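Local coordinates for protein racemase, putative (Roseobacter denitrificans, PDB 3TCS) that binds magnesium ions and probably acts as a racemase or hydro-lyase of the mandelate racemase/muconate lactonizing enzyme family, at residues Asp77-Leu81 against Ile111-Arg115; Gly171-Asn177 against Ala206-Thr211; Cys308-Ser312 against Tyr342-Glu346. One frame throughout, in Å; residues are numbered along the deposited sequence.

Interaction 1: Asp77-Leu81 against Ile111-Arg115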
loop_
_atom_site.group_PDB
_atom_site.type_symbol
_atom_site.label_atom_id
_atom_site.label_comp_id
_atom_site.label_asym_id
_atom_site.label_seq_id
_atom_site.Cartn_x
_atom_site.Cartn_y
_atom_site.Cartn_z
ATOM N N ASP B 77 -4.803 24.347 -8.884
ATOM C CA ASP B 77 -5.775 25.049 -8.058
ATOM C C ASP B 77 -6.214 24.083 -6.962
ATOM O O ASP B 77 -6.669 22.973 -7.247
ATOM C CB ASP B 77 -6.979 25.476 -8.901
ATOM C CG ASP B 77 -8.073 26.114 -8.069
ATOM O OD1 ASP B 77 -7.745 26.905 -7.162
ATOM O OD2 ASP B 77 -9.262 25.833 -8.328
ATOM N N ILE B 78 -6.070 24.508 -5.710
ATOM C CA ILE B 78 -6.430 23.665 -4.579
ATOM C C ILE B 78 -7.849 23.880 -4.080
ATOM O O ILE B 78 -8.170 23.512 -2.950
ATOM C CB ILE B 78 -5.466 23.880 -3.398
ATOM C CG1 ILE B 78 -5.592 25.312 -2.874
ATOM C CG2 ILE B 78 -4.040 23.592 -3.841
ATOM C CD1 ILE B 78 -4.752 25.585 -1.649
ATOM N N THR B 79 -8.694 24.481 -4.912
ATOM C CA THR B 79 -10.080 24.716 -4.531
ATOM C C THR B 79 -10.768 23.363 -4.390
ATOM O O THR B 79 -11.440 23.099 -3.396
ATOM C CB THR B 79 -10.820 25.558 -5.590
ATOM O OG1 THR B 79 -10.231 26.864 -5.657
ATOM C CG2 THR B 79 -12.293 25.688 -5.231
ATOM N N ASP B 80 -10.600 22.507 -5.393
ATOM C CA ASP B 80 -11.182 21.170 -5.352
ATOM C C ASP B 80 -10.059 20.206 -4.989
ATOM O O ASP B 80 -9.529 19.483 -5.836
ATOM C CB ASP B 80 -11.783 20.794 -6.707
ATOM C CG ASP B 80 -12.436 19.424 -6.689
ATOM O OD1 ASP B 80 -12.592 18.849 -5.587
ATOM O OD2 ASP B 80 -12.799 18.923 -7.777
ATOM N N LEU B 81 -9.697 20.219 -3.714
ATOM C CA LEU B 81 -8.626 19.376 -3.209
ATOM C C LEU B 81 -8.937 17.889 -3.379
ATOM O O LEU B 81 -8.041 17.093 -3.659
ATOM C CB LEU B 81 -8.367 19.715 -1.739
ATOM C CG LEU B 81 -7.240 18.975 -1.018
ATOM C CD1 LEU B 81 -5.928 19.134 -1.787
ATOM C CD2 LEU B 81 -7.115 19.529 0.394
ATOM N N ILE B 111 -2.893 22.301 3.777
ATOM C CA ILE B 111 -3.843 23.088 3.007
ATOM C C ILE B 111 -5.019 23.493 3.895
ATOM O O ILE B 111 -5.503 24.615 3.803
ATOM C CB ILE B 111 -4.324 22.297 1.760
ATOM C CG1 ILE B 111 -3.177 22.224 0.747
ATOM C CG2 ILE B 111 -5.560 22.943 1.152
ATOM C CD1 ILE B 111 -3.480 21.387 -0.484
ATOM N N TRP B 112 -5.474 22.603 4.773
ATOM C CA TRP B 112 -6.582 22.977 5.649
ATOM C C TRP B 112 -6.162 24.068 6.632
ATOM O O TRP B 112 -6.946 24.961 6.945
ATOM C CB TRP B 112 -7.132 21.753 6.391
ATOM C CG TRP B 112 -7.976 20.899 5.493
ATOM C CD1 TRP B 112 -7.599 19.753 4.851
ATOM C CD2 TRP B 112 -9.323 21.165 5.082
ATOM N NE1 TRP B 112 -8.630 19.290 4.064
ATOM C CE2 TRP B 112 -9.700 20.137 4.190
ATOM C CE3 TRP B 112 -10.250 22.175 5.384
ATOM C CZ2 TRP B 112 -10.968 20.087 3.594
ATOM C CZ3 TRP B 112 -11.512 22.126 4.789
ATOM C CH2 TRP B 112 -11.857 21.087 3.905
ATOM N N ASP B 113 -4.923 24.004 7.108
ATOM C CA ASP B 113 -4.408 25.020 8.019
ATOM C C ASP B 113 -4.382 26.356 7.273
ATOM O O ASP B 113 -4.754 27.400 7.818
ATOM C CB ASP B 113 -2.993 24.651 8.462
ATOM C CG ASP B 113 -2.432 25.618 9.484
ATOM O OD1 ASP B 113 -3.082 25.804 10.529
ATOM O OD2 ASP B 113 -1.345 26.188 9.244
ATOM N N LEU B 114 -3.936 26.315 6.020
ATOM C CA LEU B 114 -3.862 27.517 5.194
ATOM C C LEU B 114 -5.246 28.138 5.032
ATOM O O LEU B 114 -5.405 29.349 5.145
ATOM C CB LEU B 114 -3.281 27.183 3.814
ATOM C CG LEU B 114 -3.335 28.263 2.723
ATOM C CD1 LEU B 114 -2.590 29.503 3.166
ATOM C CD2 LEU B 114 -2.723 27.720 1.447
ATOM N N ARG B 115 -6.244 27.303 4.770
ATOM C CA ARG B 115 -7.612 27.783 4.593
ATOM C C ARG B 115 -8.133 28.423 5.872
ATOM O O ARG B 115 -8.735 29.495 5.839
ATOM C CB ARG B 115 -8.528 26.628 4.178
ATOM C CG ARG B 115 -8.316 26.146 2.744
ATOM C CD ARG B 115 -9.051 24.830 2.479
ATOM N NE ARG B 115 -9.039 24.467 1.060
ATOM C CZ ARG B 115 -9.571 23.353 0.566
ATOM N NH1 ARG B 115 -10.158 22.479 1.374
ATOM N NH2 ARG B 115 -9.533 23.116 -0.740
#
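The guanidinium group of Arg115 is fitted against Leu81, whose CD2 lies over one of its faces, while at its rim the carbonyl oxygen of Ile78 takes the NH2 group. Within the helix Ile111 CG2 also covers a face, 3.8 Å above the guanidinium plane, and Trp112 CZ2 sits in that plane at the edge. The indole of Trp112 in turn carries Arg115 NH1 on one face, 3.3 Å above the ring and displaced toward the rim. Leu81 CD2 comes to 4.0 Å from Trp112 NE1, crossing the ring obliquely. The bond from Arg115 NH2 to Ile78 O is short, 2.6 Å, and approaches nearly along the C=O axis (162°), although its N-H...O angle is only 130°. An extended chain from CG to NE carries the charged end from the helix to that carbonyl. The rest of the contact is apolar: Leu81 CD1 and Ile111 CD1 meet tip to tip at 3.6 Å, and Ile78 CD1 slides past Ile111 to rest 3.9 Å from its CG2. Placing Ile78 CG1 between the backbone N and the carbonyl carbon (chi1 64°) points CD1 to this spot, within 4.3 Å of Leu114 CD2. The contact lies in the N-terminal capping domain of the family, away from the metal sites. It seats the turn between helix 58-73 and helix 81-91, where Asp80 is the N-cap, on helix 98-119; Leu81 and Trp112 also touch helix 287-300 at Cys288, and the backbone of Ile78 bonds to Met23.

Interaction 2: Gly171-Asn177 against Ala206-Thr211; sequences GAEVGRN and ANSCYT. With DAL (D-alanine), chain L.
Cys209 packs tightly against Ala172: its CB lies 3.1 Å from Ala172 O, and its SG accepts the Ala172 N-H at 3.5 Å (N-H...S angle 157°). The thiol gets there because SG stands anti to the backbone N of Cys209 (chi1 175°), which carries it to 3.9 Å from Gly171 CA. A side chain on Gly171 would run into that sulfur, and the residue's positive phi also suits glycine. Cys209 CB sits over the centre of the Tyr210 ring, whose hydroxyl makes a weak hydrogen bond with Thr185. Both segments are loops that follow adjacent parallel strands, 165-169 and 201-205, at the mouth of the TIM barrel, and Ala206 to Cys209 form a type I' beta turn. Asn207, in that turn, belongs to the pocket that holds d-alanine beside the magnesium ion; its backbone oxygen accepts from Val174 N at 2.9 Å, nearly in line with the carbonyl (164°). The solvent side is looser: the Asn177 side chain lies against Tyr210 and crosses Thr211 at about a right angle. Asn177 N donates to Cys209 O at 2.6 Å, and one water accepts from Arg176 N at 2.9 Å while donating to Ser208 O at 2.8 Å. Beyond it, the Arg176 side chain forms salt bridges with Glu90 and Asp83 of the second subunit, whereas Thr211, the N-cap of helix 212-224, lies exposed beside Asn177.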
loop_
_atom_site.group_PDB
_atom_site.type_symbol
_atom_site.label_atom_id
_atom_site.label_comp_id
_atom_site.label_asym_id
_atom_site.label_seq_id
_atom_site.Cartn_x
_atom_site.Cartn_y
_atom_site.Cartn_z
ATOM N N GLY B 171 -4.367 -9.633 24.222
ATOM C CA GLY B 171 -3.518 -10.468 23.391
ATOM C C GLY B 171 -2.154 -9.891 23.077
ATOM O O GLY B 171 -1.659 -9.007 23.779
ATOM N N ALA B 172 -1.534 -10.419 22.026
ATOM C CA ALA B 172 -0.227 -9.955 21.576
ATOM C C ALA B 172 -0.439 -9.310 20.209
ATOM O O ALA B 172 -1.238 -9.798 19.409
ATOM C CB ALA B 172 0.742 -11.124 21.467
ATOM N N GLU B 173 0.261 -8.209 19.948
ATOM C CA GLU B 173 0.131 -7.495 18.677
ATOM C C GLU B 173 0.324 -8.454 17.500
ATOM O O GLU B 173 1.396 -9.040 17.344
ATOM C CB GLU B 173 1.162 -6.371 18.617
ATOM C CG GLU B 173 0.977 -5.401 17.472
ATOM C CD GLU B 173 2.050 -4.331 17.462
ATOM O OE1 GLU B 173 2.194 -3.624 18.483
ATOM O OE2 GLU B 173 2.751 -4.200 16.437
ATOM N N VAL B 174 -0.715 -8.602 16.677
ATOM C CA VAL B 174 -0.685 -9.515 15.530
ATOM C C VAL B 174 -0.034 -10.804 16.032
ATOM O O VAL B 174 0.794 -11.412 15.349
ATOM C CB VAL B 174 0.160 -8.949 14.360
ATOM C CG1 VAL B 174 -0.136 -9.731 13.092
ATOM C CG2 VAL B 174 -0.135 -7.469 14.153
ATOM N N GLY B 175 -0.428 -11.208 17.238
ATOM C CA GLY B 175 0.150 -12.381 17.871
ATOM C C GLY B 175 -0.266 -13.776 17.452
ATOM O O GLY B 175 0.134 -14.745 18.095
ATOM N N ARG B 176 -1.052 -13.900 16.388
ATOM C CA ARG B 176 -1.488 -15.215 15.922
ATOM C C ARG B 176 -2.164 -16.036 17.027
ATOM O O ARG B 176 -1.827 -17.204 17.246
ATOM C CB ARG B 176 -0.297 -15.993 15.347
ATOM C CG ARG B 176 0.347 -15.332 14.132
ATOM C CD ARG B 176 1.496 -16.166 13.573
ATOM N NE ARG B 176 2.082 -15.551 12.384
ATOM C CZ ARG B 176 3.065 -16.086 11.666
ATOM N NH1 ARG B 176 3.585 -17.256 12.013
ATOM N NH2 ARG B 176 3.525 -15.453 10.595
ATOM N N ASN B 177 -3.114 -15.405 17.713
ATOM C CA ASN B 177 -3.891 -16.017 18.791
ATOM C C ASN B 177 -3.164 -16.137 20.127
ATOM O O ASN B 177 -3.760 -16.540 21.129
ATOM C CB ASN B 177 -4.405 -17.394 18.368
ATOM C CG ASN B 177 -5.910 -17.531 18.535
ATOM O OD1 ASN B 177 -6.460 -18.634 18.475
ATOM N ND2 ASN B 177 -6.586 -16.407 18.734
ATOM N N ALA B 206 -7.250 -5.444 20.625
ATOM C CA ALA B 206 -6.489 -6.685 20.464
ATOM C C ALA B 206 -5.475 -6.646 19.323
ATOM O O ALA B 206 -4.745 -7.612 19.095
ATOM C CB ALA B 206 -7.447 -7.856 20.264
ATOM N N ASN B 207 -5.445 -5.530 18.606
ATOM C CA ASN B 207 -4.526 -5.336 17.490
ATOM C C ASN B 207 -4.299 -6.555 16.593
ATOM O O ASN B 207 -3.169 -7.014 16.432
ATOM C CB ASN B 207 -3.187 -4.805 18.021
ATOM C CG ASN B 207 -3.296 -3.373 18.541
ATOM O OD1 ASN B 207 -3.393 -2.418 17.760
ATOM N ND2 ASN B 207 -3.304 -3.222 19.860
ATOM N N SER B 208 -5.387 -7.072 16.019
ATOM C CA SER B 208 -5.349 -8.208 15.093
ATOM C C SER B 208 -4.825 -9.536 15.636
ATOM O O SER B 208 -4.372 -10.385 14.870
ATOM C CB SER B 208 -4.525 -7.835 13.854
ATOM O OG SER B 208 -5.147 -6.809 13.101
ATOM N N CYS B 209 -4.918 -9.745 16.939
ATOM C CA CYS B 209 -4.392 -10.976 17.516
ATOM C C CYS B 209 -5.176 -12.277 17.349
ATOM O O CYS B 209 -4.588 -13.327 17.087
ATOM C CB CYS B 209 -4.138 -10.764 19.009
ATOM S SG CYS B 209 -3.620 -12.266 19.894
ATOM N N TYR B 210 -6.495 -12.201 17.479
ATOM C CA TYR B 210 -7.350 -13.388 17.481
ATOM C C TYR B 210 -8.026 -13.941 16.239
ATOM O O TYR B 210 -8.212 -13.255 15.240
ATOM C CB TYR B 210 -8.453 -13.181 18.518
ATOM C CG TYR B 210 -7.967 -12.719 19.868
ATOM C CD1 TYR B 210 -7.053 -13.478 20.596
ATOM C CD2 TYR B 210 -8.454 -11.541 20.441
ATOM C CE1 TYR B 210 -6.637 -13.082 21.865
ATOM C CE2 TYR B 210 -8.042 -11.135 21.715
ATOM C CZ TYR B 210 -7.135 -11.917 22.418
ATOM O OH TYR B 210 -6.749 -11.551 23.684
ATOM N N THR B 211 -8.401 -15.215 16.344
ATOM C CA THR B 211 -9.154 -15.901 15.305
ATOM C C THR B 211 -10.575 -15.578 15.770
ATOM O O THR B 211 -10.775 -15.228 16.935
ATOM C CB THR B 211 -8.962 -17.433 15.357
ATOM O OG1 THR B 211 -9.315 -17.915 16.662
ATOM C CG2 THR B 211 -7.522 -17.807 15.049
HETATM N N DAL L . -6.025 2.345 18.585
HETATM C CA DAL L . -4.733 1.914 19.149
HETATM C CB DAL L . -3.880 3.120 19.515
HETATM C C DAL L . -4.000 1.085 18.150
HETATM O O DAL L . -4.483 0.079 17.740
HETATM O O HOH W 1 -2.638 -12.489 14.392
#

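Interaction 3: Cys308-Ser312 against Tyr342-Glu346; sequences CANWS and YPWQE
Asn310 forms an Asx turn in the loop that joins helix 287-300 to helix 314-322 in the barrel domain, and its CB lies over the Tyr342 ring in a CH-pi contact, 4.0 Å from the centroid. The amide oxygen is held twice in its carbonyl plane: Ser312 N meets OD1 on a lone pair at 2.9 Å, and Ser312 OG donates at 2.6 Å. Asn310 ND2 is satisfied by Thr55 OG1 and by a water that also bonds to Tyr342 OH. That hydroxyl lies against Ala309 O as well, at 2.6 Å, a weak bond at most, since its single proton may go elsewhere; Ala309 lines the d-alanine pocket. The Asn310 amide stands nearly perpendicular, 78°, to the Trp344 indole, and its CG lies in the ring plane at the edge, 3.5 Å from CH2. A leucine in place of Asn310 would probably leave Ser312 N without its acceptor and the water without its amide donor, freeing the turn to relax. Trp311 O and Gln345 O both accept from a second water. Gln345 completes the contact with its amide almost flat against the Trp311 indole (10° between planes). NE2 stands 3.1 Å above the ring plane, offset toward the rim, while OE1 takes Trp311 N at 2.8 Å, with the nitrogen 45° out of the amide carbonyl plane.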
loop_
_atom_site.group_PDB
_atom_site.type_symbol
_atom_site.label_atom_id
_atom_site.label_comp_id
_atom_site.label_asym_id
_atom_site.label_seq_id
_atom_site.Cartn_x
_atom_site.Cartn_y
_atom_site.Cartn_z
ATOM N N CYS B 308 -5.887 7.914 16.777
ATOM C CA CYS B 308 -4.817 8.908 16.894
ATOM C C CYS B 308 -4.090 8.436 18.144
ATOM O O CYS B 308 -4.602 8.552 19.255
ATOM C CB CYS B 308 -5.354 10.354 17.013
ATOM S SG CYS B 308 -6.807 10.703 18.043
ATOM N N ALA B 309 -2.895 7.885 17.945
ATOM C CA ALA B 309 -2.140 7.282 19.039
ATOM C C ALA B 309 -0.908 7.972 19.615
ATOM O O ALA B 309 -0.159 7.353 20.369
ATOM C CB ALA B 309 -1.772 5.853 18.643
ATOM N N ASN B 310 -0.677 9.228 19.269
ATOM C CA ASN B 310 0.476 9.919 19.828
ATOM C C ASN B 310 0.251 11.413 19.831
ATOM O O ASN B 310 -0.745 11.902 19.292
ATOM C CB ASN B 310 1.757 9.565 19.058
ATOM C CG ASN B 310 1.656 9.878 17.586
ATOM O OD1 ASN B 310 1.515 11.037 17.196
ATOM N ND2 ASN B 310 1.723 8.840 16.755
ATOM N N TRP B 311 1.179 12.136 20.443
ATOM C CA TRP B 311 1.054 13.575 20.534
ATOM C C TRP B 311 1.694 14.365 19.405
ATOM O O TRP B 311 2.167 15.487 19.608
ATOM C CB TRP B 311 1.563 14.072 21.888
ATOM C CG TRP B 311 0.722 13.591 23.038
ATOM C CD1 TRP B 311 -0.440 12.871 22.968
ATOM C CD2 TRP B 311 0.996 13.771 24.432
ATOM N NE1 TRP B 311 -0.903 12.588 24.236
ATOM C CE2 TRP B 311 -0.038 13.129 25.151
ATOM C CE3 TRP B 311 2.020 14.413 25.143
ATOM C CZ2 TRP B 311 -0.077 13.108 26.550
ATOM C CZ3 TRP B 311 1.980 14.392 26.536
ATOM C CH2 TRP B 311 0.937 13.742 27.223
ATOM N N SER B 312 1.738 13.762 18.223
ATOM C CA SER B 312 2.204 14.493 17.053
ATOM C C SER B 312 0.890 15.230 16.771
ATOM O O SER B 312 -0.012 15.220 17.623
ATOM C CB SER B 312 2.574 13.550 15.894
ATOM O OG SER B 312 1.441 12.899 15.341
ATOM N N TYR B 342 7.315 7.352 23.731
ATOM C CA TYR B 342 7.374 8.257 22.583
ATOM C C TYR B 342 8.370 9.380 22.876
ATOM O O TYR B 342 7.976 10.522 23.104
ATOM C CB TYR B 342 6.004 8.892 22.317
ATOM C CG TYR B 342 4.911 7.947 21.869
ATOM C CD1 TYR B 342 5.117 7.053 20.820
ATOM C CD2 TYR B 342 3.640 8.011 22.441
ATOM C CE1 TYR B 342 4.076 6.246 20.344
ATOM C CE2 TYR B 342 2.596 7.214 21.975
ATOM C CZ TYR B 342 2.820 6.338 20.925
ATOM O OH TYR B 342 1.775 5.593 20.425
ATOM N N PRO B 343 9.677 9.075 22.863
ATOM C CA PRO B 343 10.680 10.111 23.142
ATOM C C PRO B 343 10.679 11.274 22.146
ATOM O O PRO B 343 10.950 12.422 22.505
ATOM C CB PRO B 343 11.992 9.326 23.119
ATOM C CG PRO B 343 11.718 8.258 22.105
ATOM C CD PRO B 343 10.324 7.802 22.500
ATOM N N TRP B 344 10.356 10.965 20.898
ATOM C CA TRP B 344 10.332 11.949 19.827
ATOM C C TRP B 344 9.188 12.965 19.840
ATOM O O TRP B 344 9.234 13.938 19.088
ATOM C CB TRP B 344 10.319 11.227 18.482
ATOM C CG TRP B 344 9.208 10.228 18.386
ATOM C CD1 TRP B 344 9.289 8.880 18.605
ATOM C CD2 TRP B 344 7.834 10.505 18.095
ATOM N NE1 TRP B 344 8.048 8.303 18.469
ATOM C CE2 TRP B 344 7.138 9.279 18.156
ATOM C CE3 TRP B 344 7.122 11.674 17.790
ATOM C CZ2 TRP B 344 5.761 9.186 17.922
ATOM C CZ3 TRP B 344 5.751 11.580 17.556
ATOM C CH2 TRP B 344 5.088 10.343 17.626
ATOM N N GLN B 345 8.157 12.762 20.657
ATOM C CA GLN B 345 7.057 13.725 20.652
ATOM C C GLN B 345 7.264 14.897 21.598
ATOM O O GLN B 345 6.441 15.813 21.661
ATOM C CB GLN B 345 5.720 13.038 20.951
ATOM C CG GLN B 345 5.574 12.446 22.335
ATOM C CD GLN B 345 4.212 11.794 22.513
ATOM O OE1 GLN B 345 3.617 11.312 21.549
ATOM N NE2 GLN B 345 3.721 11.760 23.745
ATOM N N GLU B 346 8.374 14.867 22.323
ATOM C CA GLU B 346 8.722 15.933 23.250
ATOM C C GLU B 346 9.222 17.158 22.496
ATOM O O GLU B 346 10.032 17.040 21.580
ATOM C CB GLU B 346 9.821 15.455 24.204
ATOM C CG GLU B 346 9.320 14.634 25.368
ATOM C CD GLU B 346 8.690 15.503 26.437
ATOM O OE1 GLU B 346 9.438 16.230 27.128
ATOM O OE2 GLU B 346 7.449 15.470 26.576
HETATM O O HOH W 2 1.673 5.963 17.654
HETATM O O HOH W 3 3.891 16.811 21.581
#

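In the fold
Along the chain the three contacts come in series, each closing before the next opens. Interaction 1 lies in the N-terminal capping domain; interactions 2 and 3 belong to the barrel domain. Interactions 1 and 2 sit on opposite sides of the chain's centre, about 39 Å apart between centres, and interaction 3 lies about 26 Å from the first and 24 Å from the second. None touches another; the closest pair, 2 and 3, has nearest atoms about 8 Å apart. Asn207 and Ala309 from these two line the same d-alanine pocket, so separate loops of the barrel meet at one site, whereas interaction 1 is packing remote from it. Helix 287-300, which precedes segment 308-312, is also touched by interaction 1.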